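Local coordinates for DUF3836 domain-containing protein (Bacteroides vulgatus, PDB 4R8O) that is of unknown function but folds as a single-layer antiparallel beta sheet, of a kind thought to have evolved from beta-hairpin repeats, at residues A53-S58 against R62-L67. Residues are numbered along the deposited sequence; the frame is centred on the assembly and turned at random.
Sequences AQKWNS and RWENNL
Trp56 and Trp63 sit opposite each other as a non-hydrogen-bonded pair of the antiparallel hairpin formed by strands 48-57 and 62-73, and their indoles make a T-shaped contact. Trp56 CG stands anti to the backbone N (chi1 -177°), which swings the six-membered ring across the neighbouring strand. Its edge atom CE3 points onto the face of Trp63, 3.5 Å from Trp63 CD2, with the planes 70° apart. One face of the Trp56 ring also lies over the backbone of Arg62, Trp56 CH2 being 3.5 Å from Arg62 N. The CE3/CZ3 edge of Trp63 abuts the backbone where Lys55 joins Trp56.

On the same face, Gln54 rises beside Asn65. CB and CG pass the carbonyl oxygen of Glu64; CD lies near Trp63 CB and Asn65 OD1; OE1 approaches Trp63 CB and accepts a hydrogen bond from Asn39 ND2 of strand 31-42; NE2 donates to Asn65 OD1 at 2.9 Å, from above the Asn65 carbonyl plane, the two amides being nearly perpendicular.

On the opposite face Asn57, Arg62, Glu64 and Lys55 cluster. Glu64 OE2 receives Asn57 ND2 at 2.7 Å, from above the carboxylate plane, and forms a salt bridge with Arg62 NH1 at 3.5 Å. Lys55 NZ stays 4.0 Å from Glu64 OE1, too far for a salt bridge.

Paired backbone bonds join Lys55 with Glu64 and Asn57 with Arg62. Indole packing, amide pairing and the shared carboxylate add to them in a single-layer sheet, and the nearby positive groups probably favour an ionised Glu64.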
loop_
_atom_site.group_PDB
_atom_site.type_symbol
_atom_site.label_atom_id
_atom_site.label_comp_id
_atom_site.label_asym_id
_atom_site.label_seq_id
_atom_site.Cartn_x
_atom_site.Cartn_y
_atom_site.Cartn_z
ATOM N N ALA A 53 -2.159 -0.378 -1.282
ATOM C CA ALA A 53 -1.565 -1.331 -2.250
ATOM C C ALA A 53 -2.426 -1.367 -3.481
ATOM O O ALA A 53 -3.522 -1.922 -3.432
ATOM C CB ALA A 53 -1.546 -2.698 -1.625
ATOM N N GLN A 54 -1.970 -0.745 -4.565
ATOM C CA GLN A 54 -2.734 -0.705 -5.807
ATOM C C GLN A 54 -2.141 -1.666 -6.800
ATOM O O GLN A 54 -0.940 -1.889 -6.794
ATOM C CB GLN A 54 -2.731 0.699 -6.368
ATOM C CG GLN A 54 -3.568 1.638 -5.557
ATOM C CD GLN A 54 -3.624 3.025 -6.174
ATOM O OE1 GLN A 54 -2.596 3.613 -6.455
ATOM N NE2 GLN A 54 -4.832 3.560 -6.364
ATOM N N LYS A 55 -2.988 -2.196 -7.666
ATOM C CA LYS A 55 -2.578 -3.122 -8.704
ATOM C C LYS A 55 -2.738 -2.484 -10.081
ATOM O O LYS A 55 -3.651 -1.692 -10.319
ATOM C CB LYS A 55 -3.400 -4.413 -8.597
ATOM C CG LYS A 55 -4.930 -4.247 -8.505
ATOM C CD LYS A 55 -5.730 -5.456 -9.015
ATOM C CE LYS A 55 -5.423 -5.757 -10.486
ATOM N NZ LYS A 55 -6.513 -6.482 -11.190
ATOM N N TRP A 56 -1.855 -2.845 -10.997
ATOM C CA TRP A 56 -1.931 -2.302 -12.348
ATOM C C TRP A 56 -2.882 -3.164 -13.164
ATOM O O TRP A 56 -2.684 -4.383 -13.259
ATOM C CB TRP A 56 -0.552 -2.265 -12.988
ATOM C CG TRP A 56 -0.557 -1.658 -14.344
ATOM C CD1 TRP A 56 -0.338 -2.304 -15.518
ATOM C CD2 TRP A 56 -0.821 -0.298 -14.669
ATOM N NE1 TRP A 56 -0.431 -1.429 -16.568
ATOM C CE2 TRP A 56 -0.716 -0.184 -16.075
ATOM C CE3 TRP A 56 -1.119 0.844 -13.908
ATOM C CZ2 TRP A 56 -0.903 1.017 -16.742
ATOM C CZ3 TRP A 56 -1.296 2.052 -14.566
ATOM C CH2 TRP A 56 -1.194 2.124 -15.984
ATOM N N ASN A 57 -3.898 -2.537 -13.754
ATOM C CA ASN A 57 -4.771 -3.235 -14.683
ATOM C C ASN A 57 -4.425 -2.783 -16.085
ATOM O O ASN A 57 -4.933 -1.761 -16.566
ATOM C CB ASN A 57 -6.228 -2.986 -14.369
ATOM C CG ASN A 57 -7.161 -3.838 -15.215
ATOM O OD1 ASN A 57 -6.748 -4.846 -15.808
ATOM N ND2 ASN A 57 -8.430 -3.450 -15.274
ATOM N N SER A 58 -3.533 -3.556 -16.713
ATOM C CA SER A 58 -3.008 -3.233 -18.041
ATOM C C SER A 58 -4.088 -3.015 -19.086
ATOM O O SER A 58 -4.023 -2.045 -19.841
ATOM C CB SER A 58 -2.083 -4.338 -18.518
ATOM O OG SER A 58 -2.793 -5.556 -18.553
ATOM N N ARG A 62 -4.633 1.321 -15.935
ATOM C CA ARG A 62 -4.779 2.209 -14.791
ATOM C C ARG A 62 -4.447 1.481 -13.516
ATOM O O ARG A 62 -4.457 0.251 -13.479
ATOM C CB ARG A 62 -6.213 2.772 -14.707
ATOM C CG ARG A 62 -7.325 1.734 -14.537
ATOM C CD ARG A 62 -8.685 2.399 -14.437
ATOM N NE ARG A 62 -8.811 3.076 -13.148
ATOM C CZ ARG A 62 -9.337 2.562 -12.022
ATOM N NH1 ARG A 62 -9.886 1.340 -11.973
ATOM N NH2 ARG A 62 -9.355 3.312 -10.918
ATOM N N TRP A 63 -4.209 2.269 -12.470
ATOM C CA TRP A 63 -3.965 1.769 -11.111
ATOM C C TRP A 63 -5.291 1.532 -10.387
ATOM O O TRP A 63 -6.033 2.497 -10.161
ATOM C CB TRP A 63 -3.128 2.780 -10.300
ATOM C CG TRP A 63 -1.673 2.837 -10.672
ATOM C CD1 TRP A 63 -1.000 3.917 -11.143
ATOM C CD2 TRP A 63 -0.708 1.783 -10.551
ATOM N NE1 TRP A 63 0.307 3.611 -11.351
ATOM C CE2 TRP A 63 0.528 2.306 -11.004
ATOM C CE3 TRP A 63 -0.766 0.447 -10.117
ATOM C CZ2 TRP A 63 1.720 1.538 -11.030
ATOM C CZ3 TRP A 63 0.425 -0.329 -10.130
ATOM C CH2 TRP A 63 1.644 0.222 -10.584
ATOM N N GLU A 64 -5.569 0.287 -9.983
ATOM C CA GLU A 64 -6.847 -0.059 -9.301
ATOM C C GLU A 64 -6.674 -0.337 -7.799
ATOM O O GLU A 64 -5.813 -1.138 -7.392
ATOM C CB GLU A 64 -7.523 -1.246 -9.985
ATOM C CG GLU A 64 -7.781 -1.018 -11.466
ATOM C CD GLU A 64 -8.629 -2.096 -12.116
ATOM O OE1 GLU A 64 -8.765 -3.194 -11.534
ATOM O OE2 GLU A 64 -9.120 -1.862 -13.249
ATOM N N ASN A 65 -7.512 0.307 -6.989
ATOM C CA ASN A 65 -7.454 0.142 -5.532
ATOM C C ASN A 65 -7.744 -1.293 -5.160
ATOM O O ASN A 65 -8.582 -1.924 -5.783
ATOM C CB ASN A 65 -8.431 1.087 -4.860
ATOM C CG ASN A 65 -7.993 2.526 -4.985
ATOM O OD1 ASN A 65 -7.684 2.993 -6.076
ATOM N ND2 ASN A 65 -7.955 3.231 -3.888
ATOM N N ASN A 66 -7.001 -1.837 -4.206
ATOM C CA ASN A 66 -7.172 -3.256 -3.843
ATOM C C ASN A 66 -7.230 -3.428 -2.332
ATOM O O ASN A 66 -8.290 -3.649 -1.769
ATOM C CB ASN A 66 -6.063 -4.120 -4.504
ATOM C CG ASN A 66 -6.078 -5.572 -4.015
ATOM O OD1 ASN A 66 -7.144 -6.151 -3.786
ATOM N ND2 ASN A 66 -4.905 -6.154 -3.828
ATOM N N LEU A 67 -6.071 -3.308 -1.702
ATOM C CA LEU A 67 -5.878 -3.491 -0.278
ATOM C C LEU A 67 -5.317 -2.229 0.306
ATOM O O LEU A 67 -4.703 -1.429 -0.408
ATOM C CB LEU A 67 -4.878 -4.630 -0.020
ATOM C CG LEU A 67 -5.382 -6.031 -0.395
ATOM C CD1 LEU A 67 -4.289 -7.109 -0.277
ATOM C CD2 LEU A 67 -6.599 -6.421 0.443
#